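Local coordinates for protein hydroxylase (Rhodococcus sp., PDB 2OR0) that is a putative flavin-dependent hydroxylase of the acyl-CoA dehydrogenase family, probably inserting one atom of molecular oxygen into a substrate with the help of reduced flavin, at residues A335-W346 and V385-A396; A269-R280 and E354-G362. All blocks are in the same frame, centred on the assembly; numbering follows the deposited sequence.

Interaction 1 (A335-W346 and V385-A396). With ACT (acetate ion), chain F.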
loop_
_atom_site.group_PDB
_atom_site.type_symbol
_atom_site.label_atom_id
_atom_site.label_comp_id
_atom_site.label_asym_id
_atom_site.label_seq_id
_atom_site.Cartn_x
_atom_site.Cartn_y
_atom_site.Cartn_z
ATOM N N ALA A 335 18.398 1.136 -1.745
ATOM C CA ALA A 335 18.517 0.459 -0.451
ATOM C C ALA A 335 18.234 1.458 0.670
ATOM O O ALA A 335 17.509 1.156 1.636
ATOM C CB ALA A 335 19.927 -0.133 -0.286
ATOM N N ILE A 336 18.815 2.659 0.513
ATOM C CA ILE A 336 18.636 3.754 1.461
ATOM C C ILE A 336 17.210 4.224 1.421
ATOM O O ILE A 336 16.633 4.476 2.466
ATOM C CB ILE A 336 19.648 4.915 1.237
ATOM C CG1 ILE A 336 21.053 4.419 1.616
ATOM C CG2 ILE A 336 19.262 6.163 2.122
ATOM C CD1 ILE A 336 22.198 5.426 1.349
ATOM N N GLY A 337 16.618 4.323 0.232
ATOM C CA GLY A 337 15.216 4.653 0.150
ATOM C C GLY A 337 14.273 3.655 0.839
ATOM O O GLY A 337 13.220 4.045 1.398
ATOM N N ARG A 338 14.592 2.364 0.740
ATOM C CA ARG A 338 13.794 1.332 1.414
ATOM C C ARG A 338 13.956 1.497 2.911
ATOM O O ARG A 338 12.996 1.411 3.637
ATOM C CB ARG A 338 14.190 -0.089 0.966
ATOM C CG ARG A 338 13.445 -0.520 -0.297
ATOM C CD ARG A 338 12.079 -1.127 0.059
ATOM N NE ARG A 338 12.277 -2.435 0.669
ATOM C CZ ARG A 338 11.524 -2.960 1.640
ATOM N NH1 ARG A 338 10.514 -2.276 2.176
ATOM N NH2 ARG A 338 11.813 -4.184 2.089
ATOM N N ARG A 339 15.176 1.740 3.356
ATOM C CA ARG A 339 15.467 1.953 4.761
ATOM C C ARG A 339 14.618 3.099 5.343
ATOM O O ARG A 339 14.001 2.969 6.409
ATOM C CB ARG A 339 16.954 2.260 4.929
ATOM C CG ARG A 339 17.327 2.563 6.362
ATOM C CD ARG A 339 18.825 2.666 6.561
ATOM N NE ARG A 339 19.374 3.878 5.950
ATOM C CZ ARG A 339 20.657 4.030 5.613
ATOM N NH1 ARG A 339 21.519 3.049 5.798
ATOM N NH2 ARG A 339 21.083 5.173 5.102
ATOM N N THR A 340 14.596 4.222 4.631
ATOM C CA THR A 340 13.811 5.394 5.037
ATOM C C THR A 340 12.334 5.084 5.121
ATOM O O THR A 340 11.660 5.478 6.057
ATOM C CB THR A 340 14.090 6.565 4.053
ATOM O OG1 THR A 340 15.371 7.081 4.381
ATOM C CG2 THR A 340 13.056 7.694 4.163
ATOM N N GLN A 341 11.840 4.334 4.151
ATOM C CA GLN A 341 10.446 4.005 4.054
ATOM C C GLN A 341 10.021 3.074 5.207
ATOM O O GLN A 341 8.962 3.273 5.835
ATOM C CB GLN A 341 10.204 3.358 2.674
ATOM C CG GLN A 341 8.848 2.671 2.490
ATOM C CD GLN A 341 8.987 1.158 2.720
ATOM O OE1 GLN A 341 9.887 0.524 2.163
ATOM N NE2 GLN A 341 8.106 0.589 3.539
ATOM N N ILE A 342 10.840 2.061 5.477
ATOM C CA ILE A 342 10.573 1.149 6.574
ATOM C C ILE A 342 10.570 1.939 7.897
ATOM O O ILE A 342 9.627 1.836 8.662
ATOM C CB ILE A 342 11.642 0.043 6.642
ATOM C CG1 ILE A 342 11.470 -0.957 5.509
ATOM C CG2 ILE A 342 11.602 -0.675 8.014
ATOM C CD1 ILE A 342 12.752 -1.746 5.221
ATOM N N ALA A 343 11.635 2.703 8.154
ATOM C CA ALA A 343 11.743 3.583 9.352
ATOM C C ALA A 343 10.558 4.527 9.507
ATOM O O ALA A 343 10.123 4.803 10.647
ATOM C CB ALA A 343 13.036 4.390 9.294
ATOM N N ALA A 344 10.048 5.043 8.384
ATOM C CA ALA A 344 8.894 5.931 8.422
ATOM C C ALA A 344 7.638 5.232 8.996
ATOM O O ALA A 344 6.912 5.833 9.789
ATOM C CB ALA A 344 8.585 6.501 7.042
ATOM N N ALA A 345 7.370 3.990 8.570
ATOM C CA ALA A 345 6.239 3.228 9.136
ATOM C C ALA A 345 6.407 3.029 10.655
ATOM O O ALA A 345 5.483 3.293 11.425
ATOM C CB ALA A 345 6.070 1.871 8.430
ATOM N N TRP A 346 7.588 2.597 11.074
ATOM C CA TRP A 346 7.827 2.282 12.463
ATOM C C TRP A 346 7.714 3.527 13.386
ATOM O O TRP A 346 7.113 3.457 14.466
ATOM C CB TRP A 346 9.195 1.620 12.641
ATOM C CG TRP A 346 9.188 0.128 12.254
ATOM C CD1 TRP A 346 9.151 -0.413 10.965
ATOM C CD2 TRP A 346 9.205 -0.995 13.155
ATOM N NE1 TRP A 346 9.187 -1.805 11.040
ATOM C CE2 TRP A 346 9.196 -2.179 12.362
ATOM C CE3 TRP A 346 9.250 -1.114 14.556
ATOM C CZ2 TRP A 346 9.229 -3.455 12.926
ATOM C CZ3 TRP A 346 9.273 -2.404 15.125
ATOM C CH2 TRP A 346 9.264 -3.548 14.303
ATOM N N VAL A 385 6.623 -5.455 3.727
ATOM C CA VAL A 385 7.430 -4.279 3.355
ATOM C C VAL A 385 7.874 -3.454 4.560
ATOM O O VAL A 385 8.671 -2.523 4.403
ATOM C CB VAL A 385 6.793 -3.339 2.273
ATOM C CG1 VAL A 385 6.537 -4.095 0.984
ATOM C CG2 VAL A 385 5.521 -2.692 2.781
ATOM N N HIS A 386 7.399 -3.815 5.753
ATOM C CA HIS A 386 7.879 -3.174 6.969
ATOM C C HIS A 386 8.895 -3.944 7.786
ATOM O O HIS A 386 9.366 -3.410 8.790
ATOM C CB HIS A 386 6.700 -2.707 7.833
ATOM C CG HIS A 386 5.794 -1.761 7.110
ATOM N ND1 HIS A 386 4.427 -1.911 7.073
ATOM C CD2 HIS A 386 6.078 -0.687 6.337
ATOM C CE1 HIS A 386 3.905 -0.949 6.334
ATOM N NE2 HIS A 386 4.891 -0.198 5.873
ATOM N N VAL A 387 9.258 -5.172 7.380
ATOM C CA VAL A 387 10.309 -5.905 8.099
ATOM C C VAL A 387 11.587 -5.075 7.951
ATOM O O VAL A 387 11.961 -4.752 6.825
ATOM C CB VAL A 387 10.494 -7.397 7.595
ATOM C CG1 VAL A 387 11.722 -8.087 8.239
ATOM C CG2 VAL A 387 9.211 -8.232 7.858
ATOM N N PRO A 388 12.215 -4.668 9.086
ATOM C CA PRO A 388 13.358 -3.770 9.055
ATOM C C PRO A 388 14.781 -4.349 9.006
ATOM O O PRO A 388 15.661 -3.707 8.442
ATOM C CB PRO A 388 13.179 -2.974 10.368
ATOM C CG PRO A 388 12.660 -4.041 11.337
ATOM C CD PRO A 388 11.773 -4.937 10.485
ATOM N N GLY A 389 15.026 -5.508 9.627
ATOM C CA GLY A 389 16.400 -5.918 9.920
ATOM C C GLY A 389 17.316 -6.038 8.689
ATOM O O GLY A 389 18.323 -5.353 8.608
ATOM N N PRO A 390 16.964 -6.919 7.743
ATOM C CA PRO A 390 17.798 -7.190 6.550
ATOM C C PRO A 390 18.096 -5.916 5.725
ATOM O O PRO A 390 19.204 -5.741 5.269
ATOM C CB PRO A 390 16.935 -8.152 5.740
ATOM C CG PRO A 390 16.044 -8.846 6.829
ATOM C CD PRO A 390 15.724 -7.720 7.746
ATOM N N THR A 391 17.098 -5.054 5.551
ATOM C CA THR A 391 17.285 -3.812 4.803
ATOM C C THR A 391 18.191 -2.824 5.550
ATOM O O THR A 391 19.027 -2.151 4.930
ATOM C CB THR A 391 15.942 -3.176 4.512
ATOM O OG1 THR A 391 15.166 -4.122 3.784
ATOM C CG2 THR A 391 16.089 -1.873 3.689
ATOM N N ASN A 392 18.041 -2.737 6.874
ATOM C CA ASN A 392 18.897 -1.847 7.644
ATOM C C ASN A 392 20.324 -2.312 7.509
ATOM O O ASN A 392 21.231 -1.506 7.257
ATOM C CB ASN A 392 18.481 -1.791 9.109
ATOM C CG ASN A 392 17.253 -0.893 9.370
ATOM O OD1 ASN A 392 16.555 -1.074 10.378
ATOM N ND2 ASN A 392 16.993 0.051 8.505
ATOM N N HIS A 393 20.517 -3.630 7.656
ATOM C CA HIS A 393 21.825 -4.277 7.514
ATOM C C HIS A 393 22.396 -4.031 6.103
ATOM O O HIS A 393 23.549 -3.633 5.958
ATOM C CB HIS A 393 21.696 -5.798 7.791
ATOM C CG HIS A 393 22.972 -6.582 7.614
ATOM N ND1 HIS A 393 23.314 -7.635 8.434
ATOM C CD2 HIS A 393 23.963 -6.500 6.691
ATOM C CE1 HIS A 393 24.474 -8.146 8.050
ATOM N NE2 HIS A 393 24.882 -7.483 6.983
ATOM N N ALA A 394 21.587 -4.295 5.077
ATOM C CA ALA A 394 22.083 -4.252 3.688
ATOM C C ALA A 394 22.430 -2.820 3.248
ATOM O O ALA A 394 23.466 -2.598 2.644
ATOM C CB ALA A 394 21.082 -4.857 2.754
ATOM N N SER A 395 21.564 -1.867 3.575
ATOM C CA SER A 395 21.816 -0.452 3.262
ATOM C C SER A 395 23.059 0.033 3.978
ATOM O O SER A 395 23.901 0.646 3.362
ATOM C CB SER A 395 20.597 0.412 3.580
ATOM O OG SER A 395 20.327 0.457 4.976
ATOM N N ALA A 396 23.211 -0.290 5.261
ATOM C CA ALA A 396 24.426 0.064 5.998
ATOM C C ALA A 396 25.687 -0.575 5.378
ATOM O O ALA A 396 26.777 0.043 5.349
ATOM C CB ALA A 396 24.301 -0.340 7.465
HETATM C C ACT F . 13.207 -7.654 11.867
HETATM O O ACT F . 13.914 -7.977 10.942
HETATM O OXT ACT F . 11.974 -7.843 11.639
HETATM C CH3 ACT F . 13.780 -7.130 13.152
HETATM O O HOH W 1 10.783 -5.042 4.422
HETATM O O HOH W 2 14.541 -4.696 1.146
HETATM O O HOH W 3 14.565 1.241 8.350
#
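Arg338 and Gln341 converge on the carbonyl of Val385, in the 3-10 turn that precedes helix 389-399. Bent at chi2 and chi3, Arg338 lays its guanidinium edge-on to that oxygen (NH1 to O of Val385, 2.9 Å); Gln341 NE2, also bonded to Thr259 OG1 of helix 250-277, comes from above the carbonyl plane, 3.3 Å from Val385 O. Gln341 OE1 receives Arg338 NH1 on a lone pair, 2.9 Å away. An alanine in place of Arg338 would remove the guanidinium, and would probably leave Val385 O without its shorter side-chain bond and Gln341 OE1 without this donor. Packing is close where Ile342 CD1 lies 3.6 Å from Thr391 CB and Ala345 CB sits over the His386 face, 3.7 Å from the ring centroid. Trp346 NE1 adds a nearly straight bond (173°) to His386 O, 2.8 Å long. On the looser, partly exposed flank of Arg339 and Asn392, Arg339 NH1 bonds Gln399 OE1 and, weakly, Ser395 OG, while a water bridges Arg339 O and Asn392 ND2. Within the family's helical C-terminal domain, segments 335-346 and 389-396 run antiparallel but well inclined (142°), bordered by helix 250-277 at Val385, helix 292-324 at Gln341 and helix 370-381 at Ala345.

Interaction 2 (A269-R280 and E354-G362). With ACT (acetate ion), chain D.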
loop_
_atom_site.group_PDB
_atom_site.type_symbol
_atom_site.label_atom_id
_atom_site.label_comp_id
_atom_site.label_asym_id
_atom_site.label_seq_id
_atom_site.Cartn_x
_atom_site.Cartn_y
_atom_site.Cartn_z
ATOM N N ALA A 269 -5.469 8.860 13.703
ATOM C CA ALA A 269 -5.468 8.575 15.142
ATOM C C ALA A 269 -5.173 9.846 15.949
ATOM O O ALA A 269 -5.868 10.153 16.945
ATOM C CB ALA A 269 -4.417 7.508 15.473
ATOM N N LEU A 270 -4.134 10.566 15.518
ATOM C CA LEU A 270 -3.742 11.840 16.117
ATOM C C LEU A 270 -4.900 12.829 16.058
ATOM O O LEU A 270 -5.241 13.435 17.080
ATOM C CB LEU A 270 -2.516 12.425 15.407
ATOM C CG LEU A 270 -2.032 13.844 15.798
ATOM C CD1 LEU A 270 -1.460 13.884 17.231
ATOM C CD2 LEU A 270 -0.954 14.306 14.832
ATOM N N ALA A 271 -5.519 12.967 14.884
ATOM C CA ALA A 271 -6.687 13.868 14.743
ATOM C C ALA A 271 -7.811 13.482 15.712
ATOM O O ALA A 271 -8.369 14.336 16.411
ATOM C CB ALA A 271 -7.202 13.883 13.302
ATOM N N CYS A 272 -8.144 12.192 15.761
ATOM C CA CYS A 272 -9.108 11.682 16.738
ATOM C C CYS A 272 -8.708 12.006 18.177
ATOM O O CYS A 272 -9.537 12.390 18.981
ATOM C CB CYS A 272 -9.246 10.158 16.592
ATOM S SG CYS A 272 -10.136 9.648 15.105
ATOM N N HIS A 273 -7.446 11.796 18.515
ATOM C CA HIS A 273 -6.962 12.034 19.859
ATOM C C HIS A 273 -7.163 13.520 20.221
ATOM O O HIS A 273 -7.676 13.840 21.292
ATOM C CB HIS A 273 -5.492 11.655 19.927
ATOM C CG HIS A 273 -4.904 11.738 21.298
ATOM N ND1 HIS A 273 -5.462 11.108 22.389
ATOM C CD2 HIS A 273 -3.781 12.346 21.748
ATOM C CE1 HIS A 273 -4.719 11.339 23.455
ATOM N NE2 HIS A 273 -3.691 12.089 23.093
ATOM N N ILE A 274 -6.757 14.414 19.318
ATOM C CA ILE A 274 -6.848 15.862 19.561
ATOM C C ILE A 274 -8.319 16.259 19.786
ATOM O O ILE A 274 -8.627 16.907 20.780
ATOM C CB ILE A 274 -6.148 16.686 18.420
ATOM C CG1 ILE A 274 -4.627 16.615 18.618
ATOM C CG2 ILE A 274 -6.657 18.146 18.387
ATOM C CD1 ILE A 274 -3.823 16.962 17.401
ATOM N N ALA A 275 -9.211 15.806 18.905
ATOM C CA ALA A 275 -10.645 16.079 19.026
ATOM C C ALA A 275 -11.269 15.648 20.364
ATOM O O ALA A 275 -12.151 16.321 20.901
ATOM C CB ALA A 275 -11.403 15.460 17.865
ATOM N N VAL A 276 -10.813 14.523 20.897
ATOM C CA VAL A 276 -11.265 14.059 22.198
ATOM C C VAL A 276 -10.612 14.871 23.327
ATOM O O VAL A 276 -11.302 15.292 24.256
ATOM C CB VAL A 276 -11.039 12.521 22.369
ATOM C CG1 VAL A 276 -11.381 12.066 23.770
ATOM C CG2 VAL A 276 -11.880 11.751 21.349
ATOM N N GLN A 277 -9.294 15.085 23.250
ATOM C CA GLN A 277 -8.554 15.750 24.326
ATOM C C GLN A 277 -9.016 17.192 24.587
ATOM O O GLN A 277 -8.902 17.701 25.710
ATOM C CB GLN A 277 -7.049 15.754 24.031
ATOM C CG GLN A 277 -6.366 14.365 23.993
ATOM C CD GLN A 277 -7.005 13.359 24.929
ATOM O OE1 GLN A 277 -6.917 13.482 26.141
ATOM N NE2 GLN A 277 -7.665 12.354 24.357
ATOM N N LYS A 278 -9.516 17.850 23.546
ATOM C CA LYS A 278 -9.921 19.241 23.681
ATOM C C LYS A 278 -11.042 19.436 24.706
ATOM O O LYS A 278 -11.006 20.410 25.477
ATOM C CB LYS A 278 -10.202 19.920 22.336
ATOM C CG LYS A 278 -11.316 19.366 21.496
ATOM C CD LYS A 278 -11.315 20.080 20.114
ATOM C CE LYS A 278 -11.852 21.507 20.213
ATOM N NZ LYS A 278 -11.308 22.397 19.127
ATOM N N ASP A 279 -11.965 18.475 24.783
ATOM C CA ASP A 279 -13.046 18.539 25.782
ATOM C C ASP A 279 -12.853 17.668 27.028
ATOM O O ASP A 279 -13.631 17.762 27.974
ATOM C CB ASP A 279 -14.400 18.245 25.129
ATOM C CG ASP A 279 -14.758 19.267 24.064
ATOM O OD1 ASP A 279 -14.602 20.493 24.314
ATOM O OD2 ASP A 279 -15.169 18.838 22.962
ATOM N N ARG A 280 -11.816 16.841 27.034
ATOM C CA ARG A 280 -11.650 15.832 28.079
ATOM C C ARG A 280 -11.278 16.369 29.468
ATOM O O ARG A 280 -10.341 17.156 29.622
ATOM C CB ARG A 280 -10.642 14.776 27.633
ATOM C CG ARG A 280 -10.499 13.613 28.590
ATOM C CD ARG A 280 -9.484 12.666 28.036
ATOM N NE ARG A 280 -9.129 11.645 29.003
ATOM C CZ ARG A 280 -7.919 11.122 29.138
ATOM N NH1 ARG A 280 -6.902 11.528 28.372
ATOM N NH2 ARG A 280 -7.731 10.188 30.046
ATOM N N GLU A 354 2.228 6.098 21.662
ATOM C CA GLU A 354 2.494 6.987 22.777
ATOM C C GLU A 354 1.244 7.815 23.102
ATOM O O GLU A 354 0.937 8.042 24.252
ATOM C CB GLU A 354 3.727 7.880 22.504
ATOM C CG GLU A 354 5.020 7.101 22.493
ATOM C CD GLU A 354 5.338 6.466 23.873
ATOM O OE1 GLU A 354 5.152 7.133 24.911
ATOM O OE2 GLU A 354 5.781 5.303 23.921
ATOM N N ILE A 355 0.506 8.250 22.093
ATOM C CA ILE A 355 -0.716 9.011 22.394
ATOM C C ILE A 355 -1.893 8.127 22.795
ATOM O O ILE A 355 -2.710 8.540 23.611
ATOM C CB ILE A 355 -1.125 9.984 21.276
ATOM C CG1 ILE A 355 -1.258 9.255 19.932
ATOM C CG2 ILE A 355 -0.117 11.130 21.181
ATOM C CD1 ILE A 355 -1.878 10.149 18.824
ATOM N N PHE A 356 -1.970 6.917 22.239
ATOM C CA PHE A 356 -3.034 5.996 22.635
ATOM C C PHE A 356 -2.903 5.662 24.127
ATOM O O PHE A 356 -3.893 5.585 24.839
ATOM C CB PHE A 356 -3.037 4.712 21.778
ATOM C CG PHE A 356 -4.297 3.858 21.972
ATOM C CD1 PHE A 356 -5.555 4.339 21.573
ATOM C CD2 PHE A 356 -4.224 2.598 22.544
ATOM C CE1 PHE A 356 -6.730 3.582 21.759
ATOM C CE2 PHE A 356 -5.395 1.813 22.728
ATOM C CZ PHE A 356 -6.647 2.306 22.339
ATOM N N ALA A 357 -1.683 5.459 24.592
ATOM C CA ALA A 357 -1.451 5.177 26.001
ATOM C C ALA A 357 -1.876 6.343 26.931
ATOM O O ALA A 357 -1.976 6.148 28.141
ATOM C CB ALA A 357 -0.003 4.853 26.237
ATOM N N ARG A 358 -2.080 7.544 26.390
ATOM C CA ARG A 358 -2.444 8.684 27.236
ATOM C C ARG A 358 -3.881 9.101 26.966
ATOM O O ARG A 358 -4.309 10.146 27.419
ATOM C CB ARG A 358 -1.498 9.861 26.991
ATOM C CG ARG A 358 -0.061 9.575 27.418
ATOM C CD ARG A 358 0.874 10.772 27.152
ATOM N NE ARG A 358 2.119 10.649 27.897
ATOM C CZ ARG A 358 3.163 9.912 27.518
ATOM N NH1 ARG A 358 3.140 9.211 26.379
ATOM N NH2 ARG A 358 4.233 9.869 28.294
ATOM N N ALA A 359 -4.611 8.289 26.204
ATOM C CA ALA A 359 -5.971 8.624 25.841
ATOM C C ALA A 359 -6.976 8.146 26.892
ATOM O O ALA A 359 -8.103 8.555 26.865
ATOM C CB ALA A 359 -6.321 8.066 24.444
ATOM N N GLY A 360 -6.566 7.270 27.796
ATOM C CA GLY A 360 -7.444 6.827 28.889
ATOM C C GLY A 360 -8.394 5.692 28.532
ATOM O O GLY A 360 -8.390 5.199 27.394
ATOM N N GLY A 361 -9.221 5.305 29.508
ATOM C CA GLY A 361 -10.070 4.101 29.410
ATOM C C GLY A 361 -11.234 4.265 28.444
ATOM O O GLY A 361 -11.640 3.301 27.805
ATOM N N GLY A 362 -11.774 5.482 28.335
ATOM C CA GLY A 362 -12.822 5.748 27.342
ATOM C C GLY A 362 -12.390 5.463 25.896
ATOM O O GLY A 362 -13.186 5.043 25.081
HETATM C C ACT D . -11.989 9.622 30.515
HETATM O O ACT D . -11.320 8.639 30.920
HETATM O OXT ACT D . -11.497 10.746 30.767
HETATM C CH3 ACT D . -13.290 9.465 29.777
#
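In the helical C-terminal domain of the acyl-CoA dehydrogenase fold, the last turns of helix 250-277 meet the type I beta turn Phe356 to Ala359, at the end of helix 331-356. His273 and Ile355 meet at its buried side. A chi1 of -175°, which swings CG away from the backbone N, carries the imidazole across so that Ile355 CB stands over its face, 4.0 Å from the ring centroid; Gln277 CG lies over the opposite face, and the ring is sandwiched. His273 CE1 also comes 3.4 Å from Ile355 O, while Ala359 CB touches ND1 and CE1 obliquely. A turn before His273, Leu270 CA lies 3.7 Å from Ile355 CD1. This domain is built as a bundle of long helices, and here Ile298 of helix 292-324 and Met370 of helix 370-381 also touch His273. Arg280, with its chain extended, carries its guanidinium back over the turn. NH1 donates to Arg358 O at 3.1 Å and to Gln277 OE1 at 3.0 Å, two bonds that limit rotation of the group. Ala359 O lies over the centre of the guanidinium face, 3.4 Å from Arg280 CZ. At Gly360 a CB would collide with Arg280 NH2, and the backbone angles there also disfavour a side chain. Arg280 NE points almost straight (174°) at OXT of an acetate, probably from the crystallisation liquor.

Both interactions use helix 331-356: interaction 1 takes its N-terminal half and middle, and interaction 2 its C-terminal end with the turn found there. Their centres are 30 Å apart and their nearest atoms about 9 Å, so they do not touch. Along the chain the segments alternate, 269-280, 335-346, 354-362 and 385-396, so the two connections cross. The long helix is thus tied at one end to the last turns of helix 250-277 and, further back, to helix 389-399 near the C-terminus. Helices 292-324 and 370-381 border both contacts. Together these contacts join early and late parts of the C-terminal helical domain into one bundle.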